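Local atomic coordinates of ABC transporter, substrate binding protein (Polyamine) (Agrobacterium tumefaciens, PDB entry 4EUO), a protein that probably serves as the periplasmic substrate-binding component of an ABC transporter, selectively capturing gamma-aminobutyric acid (GABA) for uptake. Residues Ala18-Lys23 / Ala250-Asp255; Asp121-Ala126 / Asp170-Asp175; Lys156-Asp161 / Met294-Gln299; Thr216-Asn221 / Asp283-Ser288. All coordinates share one frame; numbering follows the deposited sequence.

Contact 1 of 4, residues Ala18-Lys23 / Ala250-Asp255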
# COMPACT_ATOMS: atom_id res chain seq x y z
N ALA A 18 9.47 -14.07 4.16
CA ALA A 18 9.57 -14.86 5.38
C ALA A 18 8.24 -15.49 5.74
O ALA A 18 8.20 -16.65 6.17
CB ALA A 18 10.04 -13.98 6.53
N ALA A 19 7.13 -14.74 5.62
CA ALA A 19 5.81 -15.25 6.02
C ALA A 19 5.20 -16.27 5.09
O ALA A 19 4.39 -17.09 5.55
CB ALA A 19 4.84 -14.09 6.21
N TRP A 20 5.50 -16.21 3.78
CA TRP A 20 4.81 -17.02 2.76
C TRP A 20 5.64 -18.01 1.99
O TRP A 20 5.11 -19.03 1.57
CB TRP A 20 4.11 -16.05 1.76
CG TRP A 20 3.10 -15.12 2.38
CD1 TRP A 20 2.50 -15.24 3.61
CD2 TRP A 20 2.54 -13.94 1.78
NE1 TRP A 20 1.62 -14.20 3.82
CE2 TRP A 20 1.61 -13.40 2.70
CE3 TRP A 20 2.73 -13.28 0.55
CZ2 TRP A 20 0.88 -12.24 2.43
CZ3 TRP A 20 1.99 -12.15 0.28
CH2 TRP A 20 1.09 -11.62 1.22
N ALA A 21 6.89 -17.67 1.66
CA ALA A 21 7.66 -18.51 0.73
C ALA A 21 7.93 -19.92 1.13
O ALA A 21 7.61 -20.83 0.35
CB ALA A 21 8.92 -17.81 0.28
N GLU A 22 8.40 -20.16 2.37
CA GLU A 22 8.63 -21.54 2.81
C GLU A 22 7.36 -22.31 3.01
O GLU A 22 7.32 -23.50 2.69
CB GLU A 22 9.50 -21.60 4.03
CG GLU A 22 10.96 -21.48 3.63
CD GLU A 22 11.95 -21.71 4.75
OE1 GLU A 22 12.96 -22.40 4.50
OE2 GLU A 22 11.70 -21.23 5.87
N LYS A 23 6.30 -21.66 3.51
CA LYS A 23 5.02 -22.33 3.68
C LYS A 23 4.55 -22.88 2.33
O LYS A 23 4.11 -24.03 2.27
CB LYS A 23 3.96 -21.34 4.22
CG LYS A 23 3.99 -21.12 5.73
CD LYS A 23 2.90 -20.11 6.15
CE LYS A 23 2.99 -19.65 7.58
NZ LYS A 23 4.19 -18.77 7.84
N ALA A 250 -5.06 -18.00 7.12
CA ALA A 250 -5.01 -17.36 8.41
C ALA A 250 -3.65 -17.22 9.02
O ALA A 250 -3.29 -16.12 9.43
CB ALA A 250 -5.96 -18.06 9.39
N GLN A 251 -2.91 -18.34 9.12
CA GLN A 251 -1.59 -18.26 9.74
C GLN A 251 -0.62 -17.42 8.91
O GLN A 251 0.12 -16.62 9.48
CB GLN A 251 -1.00 -19.66 10.03
CG GLN A 251 0.21 -19.64 10.96
CD GLN A 251 -0.09 -19.15 12.36
OE1 GLN A 251 -0.88 -19.74 13.11
NE2 GLN A 251 0.58 -18.08 12.75
N ALA A 252 -0.62 -17.61 7.58
CA ALA A 252 0.23 -16.86 6.65
C ALA A 252 -0.06 -15.35 6.78
O ALA A 252 0.88 -14.56 6.81
CB ALA A 252 -0.01 -17.33 5.23
N GLN A 253 -1.34 -14.97 6.92
CA GLN A 253 -1.69 -13.56 7.06
C GLN A 253 -1.27 -13.02 8.44
O GLN A 253 -0.78 -11.88 8.57
CB GLN A 253 -3.18 -13.36 6.84
CG GLN A 253 -3.55 -13.34 5.37
CD GLN A 253 -3.18 -11.99 4.76
OE1 GLN A 253 -3.51 -10.96 5.33
NE2 GLN A 253 -2.50 -11.99 3.60
N ALA A 254 -1.47 -13.83 9.50
CA ALA A 254 -1.04 -13.39 10.82
C ALA A 254 0.49 -13.21 10.82
O ALA A 254 0.98 -12.26 11.39
CB ALA A 254 -1.43 -14.45 11.87
N ASP A 255 1.23 -14.12 10.17
CA ASP A 255 2.69 -13.98 10.14
C ASP A 255 3.15 -12.78 9.34
O ASP A 255 4.05 -12.08 9.78
CB ASP A 255 3.34 -15.28 9.62
CG ASP A 255 3.14 -16.49 10.54
OD1 ASP A 255 2.67 -16.29 11.69
OD2 ASP A 255 3.35 -17.61 10.08

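Contact 2 of 4, residues Asp121-Ala126 / Asp170-Asp175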
# COMPACT_ATOMS: atom_id res chain seq x y z
N ASP A 121 -1.16 20.23 9.96
CA ASP A 121 0.22 20.56 10.36
C ASP A 121 1.20 20.27 9.23
O ASP A 121 2.11 21.06 8.94
CB ASP A 121 0.65 19.73 11.57
CG ASP A 121 -0.11 19.96 12.86
OD1 ASP A 121 -0.73 21.05 13.01
OD2 ASP A 121 -0.07 19.07 13.72
N LEU A 122 1.00 19.09 8.57
CA LEU A 122 1.94 18.69 7.51
C LEU A 122 1.89 19.67 6.35
O LEU A 122 2.90 19.84 5.64
CB LEU A 122 1.58 17.26 7.05
CG LEU A 122 2.54 16.63 6.06
CD1 LEU A 122 3.97 16.54 6.63
CD2 LEU A 122 2.07 15.28 5.64
N PHE A 123 0.78 20.36 6.16
CA PHE A 123 0.63 21.35 5.12
C PHE A 123 0.97 22.78 5.60
O PHE A 123 0.81 23.71 4.82
CB PHE A 123 -0.77 21.28 4.49
CG PHE A 123 -0.90 20.18 3.46
CD1 PHE A 123 -0.92 20.47 2.11
CD2 PHE A 123 -1.01 18.85 3.86
CE1 PHE A 123 -1.01 19.44 1.16
CE2 PHE A 123 -1.12 17.83 2.91
CZ PHE A 123 -1.12 18.13 1.57
N ASP A 124 1.51 22.93 6.82
CA ASP A 124 1.83 24.26 7.36
C ASP A 124 3.34 24.42 7.40
O ASP A 124 3.98 24.02 8.37
CB ASP A 124 1.18 24.46 8.74
CG ASP A 124 1.25 25.89 9.24
OD1 ASP A 124 2.18 26.61 8.86
OD2 ASP A 124 0.38 26.27 10.07
N THR A 125 3.91 24.99 6.34
CA THR A 125 5.35 25.22 6.25
C THR A 125 5.86 26.34 7.15
O THR A 125 7.05 26.35 7.44
CB THR A 125 5.78 25.44 4.80
OG1 THR A 125 5.11 26.61 4.30
CG2 THR A 125 5.50 24.24 3.92
N ALA A 126 4.99 27.25 7.62
CA ALA A 126 5.46 28.30 8.53
C ALA A 126 5.73 27.71 9.91
O ALA A 126 6.78 27.96 10.50
CB ALA A 126 4.42 29.40 8.63
N ASP A 170 -0.45 23.09 -4.09
CA ASP A 170 0.36 24.19 -4.62
C ASP A 170 0.95 25.03 -3.50
O ASP A 170 2.05 25.58 -3.70
CB ASP A 170 -0.50 25.09 -5.50
CG ASP A 170 -0.70 24.57 -6.90
OD1 ASP A 170 0.02 23.63 -7.29
OD2 ASP A 170 -1.57 25.12 -7.62
N THR A 171 0.26 25.15 -2.34
CA THR A 171 0.79 25.98 -1.25
C THR A 171 2.10 25.44 -0.66
O THR A 171 2.82 26.19 0.03
CB THR A 171 -0.26 26.17 -0.13
OG1 THR A 171 -0.44 24.95 0.59
CG2 THR A 171 -1.59 26.73 -0.63
N ILE A 172 2.41 24.14 -0.89
CA ILE A 172 3.63 23.55 -0.33
C ILE A 172 4.46 22.84 -1.39
O ILE A 172 5.45 22.22 -1.02
CB ILE A 172 3.28 22.54 0.81
CG1 ILE A 172 2.50 21.31 0.28
CG2 ILE A 172 2.52 23.24 1.94
CD1 ILE A 172 2.58 20.09 1.22
N LYS A 173 4.07 22.95 -2.67
CA LYS A 173 4.69 22.19 -3.75
C LYS A 173 6.21 22.26 -3.78
O LYS A 173 6.86 21.23 -3.94
CB LYS A 173 4.10 22.59 -5.10
CG LYS A 173 4.32 21.55 -6.19
CD LYS A 173 3.71 22.01 -7.48
CE LYS A 173 3.78 20.95 -8.54
NZ LYS A 173 3.36 21.53 -9.86
N SER A 174 6.79 23.46 -3.60
CA SER A 174 8.25 23.59 -3.66
C SER A 174 8.96 22.95 -2.49
O SER A 174 10.18 22.78 -2.50
CB SER A 174 8.69 25.04 -3.82
OG SER A 174 8.48 25.75 -2.62
N ASP A 175 8.20 22.57 -1.44
CA ASP A 175 8.77 21.92 -0.27
C ASP A 175 8.54 20.41 -0.23
O ASP A 175 8.90 19.75 0.75
CB ASP A 175 8.37 22.61 1.04
CG ASP A 175 9.22 23.86 1.29
OD1 ASP A 175 10.46 23.83 1.01
OD2 ASP A 175 8.67 24.87 1.77
O HOH W 1 -1.17 24.88 3.21

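Contact 3 of 4, residues Lys156-Asp161 / Met294-Gln299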
# COMPACT_ATOMS: atom_id res chain seq x y z
N LYS A 156 -16.95 13.40 3.65
CA LYS A 156 -17.33 14.20 2.48
C LYS A 156 -16.22 14.27 1.42
O LYS A 156 -16.27 15.13 0.55
CB LYS A 156 -17.72 15.63 2.91
CG LYS A 156 -18.87 15.68 3.93
CD LYS A 156 -20.21 16.08 3.30
CE LYS A 156 -20.44 17.57 3.31
NZ LYS A 156 -21.70 17.94 2.62
N LEU A 157 -15.26 13.35 1.45
CA LEU A 157 -14.17 13.39 0.49
C LEU A 157 -14.58 13.08 -0.93
O LEU A 157 -14.02 13.66 -1.85
CB LEU A 157 -13.07 12.40 0.88
CG LEU A 157 -12.21 12.86 2.05
CD1 LEU A 157 -11.40 11.69 2.58
CD2 LEU A 157 -11.26 14.01 1.64
N TYR A 158 -15.52 12.14 -1.11
CA TYR A 158 -15.89 11.66 -2.43
C TYR A 158 -17.23 12.19 -2.92
O TYR A 158 -18.18 12.23 -2.13
CB TYR A 158 -15.86 10.14 -2.50
CG TYR A 158 -14.52 9.57 -2.12
CD1 TYR A 158 -13.48 9.54 -3.02
CD2 TYR A 158 -14.27 9.12 -0.82
CE1 TYR A 158 -12.21 9.09 -2.67
CE2 TYR A 158 -13.00 8.71 -0.43
CZ TYR A 158 -11.97 8.69 -1.37
OH TYR A 158 -10.74 8.21 -1.00
N PRO A 159 -17.36 12.58 -4.20
CA PRO A 159 -16.31 12.58 -5.24
C PRO A 159 -15.23 13.60 -4.96
O PRO A 159 -15.49 14.65 -4.40
CB PRO A 159 -17.09 12.88 -6.52
CG PRO A 159 -18.25 13.71 -6.06
CD PRO A 159 -18.63 13.14 -4.71
N LEU A 160 -14.01 13.29 -5.36
CA LEU A 160 -12.90 14.16 -5.06
C LEU A 160 -12.99 15.51 -5.73
O LEU A 160 -13.29 15.58 -6.91
CB LEU A 160 -11.59 13.50 -5.49
CG LEU A 160 -11.22 12.21 -4.76
CD1 LEU A 160 -10.06 11.55 -5.49
CD2 LEU A 160 -10.94 12.43 -3.27
N ASP A 161 -12.66 16.58 -4.99
CA ASP A 161 -12.55 17.91 -5.57
C ASP A 161 -11.06 18.08 -5.94
O ASP A 161 -10.24 18.53 -5.12
CB ASP A 161 -13.04 18.96 -4.60
CG ASP A 161 -13.11 20.35 -5.19
OD1 ASP A 161 -12.42 20.60 -6.20
OD2 ASP A 161 -13.73 21.23 -4.54
N MET A 294 -11.07 2.86 -2.74
CA MET A 294 -10.35 2.31 -3.89
C MET A 294 -11.23 1.99 -5.04
O MET A 294 -10.75 1.98 -6.18
CB MET A 294 -9.53 1.10 -3.48
CG MET A 294 -8.46 1.42 -2.40
SD MET A 294 -7.37 0.03 -2.13
CE MET A 294 -8.47 -1.21 -1.52
N ASN A 295 -12.53 1.74 -4.79
CA ASN A 295 -13.46 1.48 -5.89
C ASN A 295 -13.73 2.78 -6.66
O ASN A 295 -13.76 2.78 -7.89
CB ASN A 295 -14.73 0.87 -5.35
CG ASN A 295 -14.50 -0.55 -4.90
OD1 ASN A 295 -14.96 -0.96 -3.83
ND2 ASN A 295 -13.75 -1.31 -5.69
N TYR A 296 -13.84 3.89 -5.95
CA TYR A 296 -14.00 5.18 -6.59
C TYR A 296 -12.78 5.46 -7.48
O TYR A 296 -12.92 5.84 -8.65
CB TYR A 296 -14.12 6.30 -5.55
CG TYR A 296 -14.19 7.67 -6.18
CD1 TYR A 296 -15.41 8.20 -6.59
CD2 TYR A 296 -13.04 8.44 -6.35
CE1 TYR A 296 -15.48 9.44 -7.19
CE2 TYR A 296 -13.10 9.68 -6.96
CZ TYR A 296 -14.32 10.18 -7.37
OH TYR A 296 -14.35 11.39 -7.98
N TRP A 297 -11.58 5.24 -6.94
CA TRP A 297 -10.37 5.43 -7.71
C TRP A 297 -10.33 4.46 -8.91
O TRP A 297 -9.98 4.90 -10.02
CB TRP A 297 -9.13 5.25 -6.82
CG TRP A 297 -8.72 6.52 -6.14
CD1 TRP A 297 -9.25 7.07 -5.01
CD2 TRP A 297 -7.65 7.37 -6.54
NE1 TRP A 297 -8.56 8.21 -4.67
CE2 TRP A 297 -7.56 8.41 -5.59
CE3 TRP A 297 -6.69 7.29 -7.56
CZ2 TRP A 297 -6.56 9.39 -5.65
CZ3 TRP A 297 -5.70 8.25 -7.61
CH2 TRP A 297 -5.64 9.29 -6.67
N ALA A 298 -10.72 3.20 -8.72
CA ALA A 298 -10.68 2.24 -9.84
C ALA A 298 -11.58 2.74 -10.98
O ALA A 298 -11.19 2.65 -12.14
CB ALA A 298 -11.19 0.90 -9.36
N GLN A 299 -12.74 3.33 -10.64
CA GLN A 299 -13.71 3.79 -11.67
C GLN A 299 -13.21 5.01 -12.41
O GLN A 299 -13.70 5.29 -13.53
CB GLN A 299 -15.06 4.12 -11.01
CG GLN A 299 -15.81 2.91 -10.47
CD GLN A 299 -17.14 3.24 -9.77
OE1 GLN A 299 -17.45 2.74 -8.69
NE2 GLN A 299 -17.96 4.08 -10.35

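Contact 4 of 4, residues Thr216-Asn221 / Asp283-Ser288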
# COMPACT_ATOMS: atom_id res chain seq x y z
N THR A 216 5.17 8.13 14.70
CA THR A 216 4.06 8.04 13.76
C THR A 216 2.84 8.72 14.37
O THR A 216 2.47 8.37 15.50
CB THR A 216 3.72 6.57 13.46
OG1 THR A 216 4.80 5.98 12.75
CG2 THR A 216 2.48 6.43 12.63
N SER A 217 2.22 9.64 13.64
CA SER A 217 0.91 10.16 14.03
C SER A 217 -0.14 9.44 13.20
O SER A 217 -0.08 9.48 11.96
CB SER A 217 0.78 11.66 13.85
OG SER A 217 -0.57 12.02 14.15
N TRP A 218 -1.12 8.83 13.88
CA TRP A 218 -2.24 8.13 13.24
C TRP A 218 -3.47 9.04 13.12
O TRP A 218 -4.55 8.54 12.76
CB TRP A 218 -2.60 6.89 14.04
CG TRP A 218 -1.52 5.85 14.01
CD1 TRP A 218 -0.47 5.71 14.88
CD2 TRP A 218 -1.45 4.74 13.11
NE1 TRP A 218 0.26 4.59 14.56
CE2 TRP A 218 -0.33 3.96 13.49
CE3 TRP A 218 -2.25 4.29 12.05
CZ2 TRP A 218 0.03 2.80 12.81
CZ3 TRP A 218 -1.91 3.14 11.39
CH2 TRP A 218 -0.77 2.42 11.75
N ALA A 219 -3.31 10.36 13.37
CA ALA A 219 -4.46 11.26 13.29
C ALA A 219 -4.97 11.35 11.84
O ALA A 219 -4.25 11.78 10.94
CB ALA A 219 -4.09 12.64 13.83
N GLN A 220 -6.24 11.00 11.63
CA GLN A 220 -6.86 10.93 10.30
C GLN A 220 -6.05 10.02 9.36
O GLN A 220 -5.96 10.28 8.17
CB GLN A 220 -7.11 12.30 9.66
CG GLN A 220 -8.03 13.20 10.49
CD GLN A 220 -8.16 14.52 9.80
OE1 GLN A 220 -7.19 15.22 9.52
NE2 GLN A 220 -9.39 14.88 9.44
N ASN A 221 -5.46 8.96 9.89
CA ASN A 221 -4.67 8.04 9.04
C ASN A 221 -5.59 7.55 7.92
O ASN A 221 -6.78 7.33 8.15
CB ASN A 221 -4.08 6.91 9.85
CG ASN A 221 -5.07 5.92 10.39
OD1 ASN A 221 -5.35 4.89 9.76
ND2 ASN A 221 -5.57 6.16 11.63
N ASP A 283 -6.06 -1.56 11.30
CA ASP A 283 -7.49 -1.78 11.50
C ASP A 283 -7.96 -1.53 12.94
O ASP A 283 -9.18 -1.55 13.19
CB ASP A 283 -7.89 -3.17 10.98
CG ASP A 283 -7.23 -4.34 11.64
OD1 ASP A 283 -6.26 -4.13 12.42
OD2 ASP A 283 -7.62 -5.51 11.32
N GLN A 284 -7.03 -1.26 13.86
CA GLN A 284 -7.32 -0.88 15.25
C GLN A 284 -7.06 0.60 15.52
O GLN A 284 -7.38 1.08 16.61
CB GLN A 284 -6.50 -1.72 16.24
CG GLN A 284 -6.77 -3.23 16.12
CD GLN A 284 -8.17 -3.60 16.53
OE1 GLN A 284 -8.70 -3.09 17.53
NE2 GLN A 284 -8.80 -4.47 15.78
N GLN A 285 -6.47 1.35 14.55
CA GLN A 285 -6.11 2.75 14.75
C GLN A 285 -7.27 3.60 14.28
O GLN A 285 -7.14 4.43 13.38
CB GLN A 285 -4.82 3.07 13.97
CG GLN A 285 -3.63 2.20 14.43
CD GLN A 285 -2.93 2.64 15.69
OE1 GLN A 285 -1.87 2.09 16.06
NE2 GLN A 285 -3.40 3.71 16.32
N THR A 286 -8.42 3.42 14.96
CA THR A 286 -9.71 3.91 14.51
C THR A 286 -10.24 5.15 15.19
O THR A 286 -11.30 5.64 14.77
CB THR A 286 -10.72 2.79 14.54
OG1 THR A 286 -10.84 2.34 15.89
CG2 THR A 286 -10.32 1.61 13.67
N GLU A 287 -9.54 5.67 16.20
CA GLU A 287 -9.97 6.89 16.93
C GLU A 287 -10.26 8.03 15.95
O GLU A 287 -11.30 8.70 16.01
CB GLU A 287 -8.88 7.34 17.91
CG GLU A 287 -9.31 8.39 18.92
CD GLU A 287 -8.40 8.42 20.14
OE1 GLU A 287 -8.61 7.59 21.05
OE2 GLU A 287 -7.44 9.23 20.16
N SER A 288 -9.33 8.23 15.01
CA SER A 288 -9.48 9.27 14.00
C SER A 288 -8.85 8.66 12.77
O SER A 288 -7.63 8.65 12.61
CB SER A 288 -8.71 10.51 14.42
OG SER A 288 -8.80 11.48 13.40
O HOH W 2 -6.47 7.56 15.07

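Contact 1 of 4, residues Ala18-Lys23 / Ala250-Asp255
A bend at chi4 of Lys23 (70°), in a chain otherwise extended beyond CG, turns NZ to Asp255, where chi1 of -65° sets CG beside the backbone N and the carboxylate meets that NZ. The resulting salt bridge is short, with Lys23 NZ 2.7 Å from Asp255 OD2, and it uses the anti lone pair of that oxygen. The ammonium is gripped a second time within its own helix, since Lys23 NZ also donates to Ala19 O at 2.8 Å. The other carboxylate oxygen is held too: Gln251 NE2 donates to Asp255 OD1 at 2.9 Å, so both partners of the ion pair are fixed from their own helix. Beside the ion pair, Ala19 CB abuts Asp255 CB at 3.9 Å. Trp20 lays the CD1-NE1 side of its five-membered ring against Ala252 of the other helix, with CD1 3.6 Å from Ala252 CB, and its NE1 makes a weak, bent bond to Ala252 O at 3.1 Å. Gln253 NE2 approaches Trp20 CZ2 obliquely, but its amide is engaged by Ser98 O, Ala247 O and Val265 N. The segments run roughly antiparallel (145°); small Ala19 and Ala252 are consistent with the 8.7 Å approach of their axes. This joins helix 10-28 to helix 250-260, while helix 237-247 adds Phe243 and Ala247 against Trp20 and Leu246 against Lys23.

Contact 2 of 4, residues Asp121-Ala126 / Asp170-Asp175
Phe123 and Thr125 meet Ile172 where the chain leaving helix 119-122 touches the end of a beta-alpha-beta crossover: strands 132-135 and 176-179 pair in parallel, helices 142-149 and 162-170 form the helical part between them, and the segment 170-175 leads from the second helix into the second strand. In sequence order, Leu122 contributes mainly its carbonyl, with O 4.4 Å from Ile172 CD1; that oxygen is also bonded by Arg132 NE. Phe123, the first residue to leave helical backbone angles, then offers one ring face to Ile172. Ile172 CD1 stands 3.9 Å from the Phe123 ring centroid and 26° off the normal, displaced toward Phe123 CD1 and CE1, which makes this a CH-pi contact. Chi1 of Ile172 at 65° places CG1, the branch that carries this methyl, between the backbone N and the carbonyl carbon. Ile172 CG2, anti to the carbonyl carbon, lies against the backbone of 121-126, 3.4 Å from Phe123 O. Ala146 and Ala149 of helix 142-149 and the ring of Phe134 also pack on Phe123. The Phe123 carbonyl is bridged by a water to Thr171: the water donates to Phe123 O at 2.8 Å and to Thr171 OG1 at 2.7 Å, and this hydroxyl is bonded in turn to Lys168 O. Two residues on, Thr125 closes the contact. Its methyl CG2 lies 3.7 Å from Ile172 CG2 and 3.9 Å from Asp175 OD2.

Contact 3 of 4, residues Lys156-Asp161 / Met294-Gln299
Tyr296 is the hub of the contact, met by three consecutive residues of the loop 156-161. Tyr158 CD1 lies over one face of the Tyr296 ring, toward its rim, with CD1 3.5 Å from Tyr296 CD2. The two rings are oblique, their centroids 5.1 Å apart and their planes at 54°. At the phenol end, Leu160 N donates to Tyr296 OH across 3.3 Å, a long and bent bond with an angle of 142° at the hydrogen, and Pro159 CB is 3.4 Å from the same OH. Leu160 follows the ring with CG 3.8 Å from Tyr296 CE2, then extends CD1 to 3.8 Å from Trp297 NE1, the leucine and indole side chains crossing at about a right angle. Two features position this shell. Chi1 of Tyr296 (176°) sets CG anti to the backbone N, and the ring projects from the helix to the loop; a cis peptide precedes Pro159 and probably helps Tyr158 and Leu160 both direct CB toward helix 294-299. The loop linking helices 142-149 and 162-170 thus packs on the helix that follows strand 289-291. Further out, Glu144 OE2 of helix 142-149 is hydrogen-bonded to both Tyr158 OH and Trp297 NE1, joining the two segments through a third element. Tyr158 OH is also bonded to Asp293 N, while Asp293 OD1 bonds Tyr296 N. The direct chemistry is therefore mostly aromatic and aliphatic, with one modest hydrogen bond, and a shared carboxylate oxygen meets two donors that would probably stabilise its negative charge.

Contact 4 of 4, residues Thr216-Asn221 / Asp283-Ser288
A type II beta turn from Trp218 to Asn221, closed by Asn221 N to Trp218 O at 3.0 Å, brings Gln220 and Ser288 to a CA-CA separation of 4.8 Å. Gln220 takes positive phi, as the third residue of such a turn does, and its N donates to Ser288 OG at 3.1 Å. Asn221 supplies the main polar clamp. Its ND2 donates to Trp218 O at 2.8 Å, within its own turn, and to Gln285 O at 2.9 Å across the contact, with an N-H...O angle of 163°; both acceptors lie near the amide plane, so the two bonds fix the rotation of that group. Gln285 is the centre of an inverse gamma turn. Its chi1 (-60°) sets CG over the indole, 3.5 Å from the centroid of the six-membered ring of Trp218 in a CH-pi contact, and CB approaches Trp218 CE3 to 3.4 Å. The Gln285 amide plane stacks on the indole, 6° from parallel. Thr216 CG2 lies against the opposite indole face, sandwiching it. A water donates to Trp218 O and accepts from Ser288 N. Asn221 OD1 is in turn bonded by Ser102 OG and Gln289 NE2. The turn interrupts strand 215-229, whose chain turns a corner at 219-220, beside strand 96-107. The loop 283-288 leads into strand 289-291, which pairs in parallel with strand 215-229, backbone bonds between Asn221 and Val290 included.

In the fold
Contact 2 is buried, contact 1 partly so, and contacts 3 and 4 lie at the surface. Contacts 1 and 2 sit on opposite sides of the chain's centre, with centres about 40 Å apart. Contacts 2 and 3 bracket one element: the loop 156-161 precedes helix 162-170 and segment 170-175 follows it, while helix 142-149 touches both. Contacts 3 and 4 are linked by strand 289-291, which joins segment 283-288 to helix 294-299. The chemistry differs from place to place: an ion pair between helices at contact 1, apolar packing with a water bridge at contact 2, clustered aromatics at contact 3, and at contact 4 a turn held by hydrogen bonds of the Asn221 side-chain amide, with a glutamine over an indole face.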